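Local coordinates for protein phytanoyl-CoA dioxygenase (PDB 6ZYL) that hydroxylates thioholgamide at a beta position as a non-heme monooxygenase, probably using iron and 2-oxoglutarate, at residues 122-127 and 220-225. Numbering follows the deposited sequence.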
loop_
_atom_site.group_PDB
_atom_site.type_symbol
_atom_site.label_atom_id
_atom_site.label_comp_id
_atom_site.label_asym_id
_atom_site.label_seq_id
_atom_site.Cartn_x
_atom_site.Cartn_y
_atom_site.Cartn_z
ATOM N N GLY A 122 20.617 -7.039 1.142
ATOM C CA GLY A 122 21.499 -5.921 0.894
ATOM C C GLY A 122 21.056 -4.921 -0.150
ATOM O O GLY A 122 21.848 -4.048 -0.518
ATOM N N SER A 123 19.820 -5.000 -0.627
ATOM C CA SER A 123 19.371 -4.133 -1.706
ATOM C C SER A 123 18.795 -2.832 -1.161
ATOM O O SER A 123 18.297 -2.768 -0.034
ATOM C CB SER A 123 18.323 -4.844 -2.564
ATOM O OG SER A 123 17.137 -5.081 -1.827
ATOM N N SER A 124 18.873 -1.789 -1.984
ATOM C CA SER A 124 18.339 -0.477 -1.658
ATOM C C SER A 124 17.392 -0.036 -2.764
ATOM O O SER A 124 17.455 -0.524 -3.896
ATOM C CB SER A 124 19.454 0.563 -1.489
ATOM O OG SER A 124 20.087 0.441 -0.229
ATOM N N LEU A 125 16.508 0.897 -2.425
ATOM C CA LEU A 125 15.599 1.503 -3.388
ATOM C C LEU A 125 15.872 2.998 -3.454
ATOM O O LEU A 125 15.928 3.668 -2.418
ATOM C CB LEU A 125 14.140 1.246 -3.013
ATOM C CG LEU A 125 13.734 -0.219 -2.858
ATOM C CD1 LEU A 125 12.242 -0.310 -2.553
ATOM C CD2 LEU A 125 14.085 -1.024 -4.090
ATOM N N ALA A 126 16.050 3.511 -4.668
ATOM C CA ALA A 126 16.271 4.935 -4.856
ATOM C C ALA A 126 15.002 5.716 -4.522
ATOM O O ALA A 126 13.896 5.171 -4.471
ATOM C CB ALA A 126 16.707 5.223 -6.293
ATOM N N TRP A 127 15.178 7.013 -4.289
ATOM C CA TRP A 127 14.045 7.887 -4.027
ATOM C C TRP A 127 13.077 7.854 -5.203
ATOM O O TRP A 127 13.490 7.921 -6.364
ATOM C CB TRP A 127 14.536 9.309 -3.773
ATOM C CG TRP A 127 15.247 9.453 -2.464
ATOM C CD1 TRP A 127 16.584 9.306 -2.235
ATOM C CD2 TRP A 127 14.655 9.765 -1.198
ATOM N NE1 TRP A 127 16.862 9.511 -0.904
ATOM C CE2 TRP A 127 15.694 9.795 -0.247
ATOM C CE3 TRP A 127 13.347 10.023 -0.777
ATOM C CZ2 TRP A 127 15.465 10.075 1.099
ATOM C CZ3 TRP A 127 13.122 10.299 0.559
ATOM C CH2 TRP A 127 14.176 10.324 1.481
ATOM N N SER A 220 14.176 3.277 0.644
ATOM C CA SER A 220 14.323 2.238 1.652
ATOM C C SER A 220 15.717 1.644 1.551
ATOM O O SER A 220 16.217 1.403 0.450
ATOM C CB SER A 220 13.267 1.138 1.486
ATOM O OG SER A 220 11.961 1.688 1.454
ATOM N N GLY A 221 16.339 1.417 2.703
ATOM C CA GLY A 221 17.658 0.839 2.750
ATOM C C GLY A 221 17.610 -0.660 2.951
ATOM O O GLY A 221 16.537 -1.266 3.036
ATOM N N PRO A 222 18.778 -1.291 3.026
ATOM C CA PRO A 222 18.811 -2.742 3.251
ATOM C C PRO A 222 18.459 -3.092 4.688
ATOM O O PRO A 222 18.624 -2.290 5.611
ATOM C CB PRO A 222 20.258 -3.124 2.921
ATOM C CG PRO A 222 21.049 -1.876 3.193
ATOM C CD PRO A 222 20.127 -0.708 2.886
ATOM N N ASN A 223 17.952 -4.310 4.865
ATOM C CA ASN A 223 17.700 -4.856 6.194
ATOM C C ASN A 223 19.006 -5.438 6.720
ATOM O O ASN A 223 19.479 -6.467 6.226
ATOM C CB ASN A 223 16.601 -5.911 6.141
ATOM C CG ASN A 223 16.277 -6.483 7.505
ATOM O OD1 ASN A 223 16.983 -6.230 8.482
ATOM N ND2 ASN A 223 15.203 -7.261 7.580
ATOM N N GLN A 224 19.593 -4.780 7.717
ATOM C CA GLN A 224 20.876 -5.187 8.270
ATOM C C GLN A 224 20.744 -6.144 9.445
ATOM O O GLN A 224 21.759 -6.494 10.057
ATOM C CB GLN A 224 21.669 -3.956 8.719
ATOM C CG GLN A 224 21.767 -2.861 7.676
ATOM C CD GLN A 224 22.391 -1.585 8.225
ATOM O OE1 GLN A 224 23.433 -1.622 8.875
ATOM N NE2 GLN A 224 21.753 -0.451 7.962
ATOM N N THR A 225 19.531 -6.574 9.774
ATOM C CA THR A 225 19.281 -7.398 10.945
ATOM C C THR A 225 18.958 -8.827 10.533
ATOM O O THR A 225 18.772 -9.141 9.353
ATOM C CB THR A 225 18.135 -6.818 11.784
ATOM O OG1 THR A 225 16.879 -7.149 11.176
ATOM C CG2 THR A 225 18.261 -5.304 11.895
#
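L125 and S220 join the two segments, which run antiparallel, through one backbone hydrogen bond: L125 N donates to S220 O at 2.9 Å, with an N-H...O angle of 168°. The same carbonyl oxygen receives a CA-H...O contact from S124 CA at 3.5 Å, so two neighbouring residues of 122-127 gather around it. Beyond this point the chains meet by van der Waals contact; P222 has no N-H for S123 O, which instead accepts from the side chain of R117. P222 CA approaches S123 O to 3.3 Å, and P222 CB packs on the backbone at G122 C (3.6 Å), whereas P222 CD meets the side-chain hydroxyl S124 OG at 3.3 Å. That hydroxyl reaches the ring because it stands anti to the S124 carbonyl carbon (chi1 -78°). L125 and S220 point to the same face, where L125 CD1 comes within 4.4 Å of S220 CB, while S220 OG hydrogen-bonds a tartaric acid molecule, probably from crystallisation. The contact is a short antiparallel pairing at the surface of what is probably the double-stranded beta-helix (jelly-roll) core expected for the phytanoyl-CoA dioxygenase family. It ties the chain around strand 125-126 to the loop that leads from strand 217-220 to strand 229-237. R117, at the end of strand 107-117, bridges both sides: its carbonyl accepts from N223 ND2, and the side chains of L125 and S220 touch it.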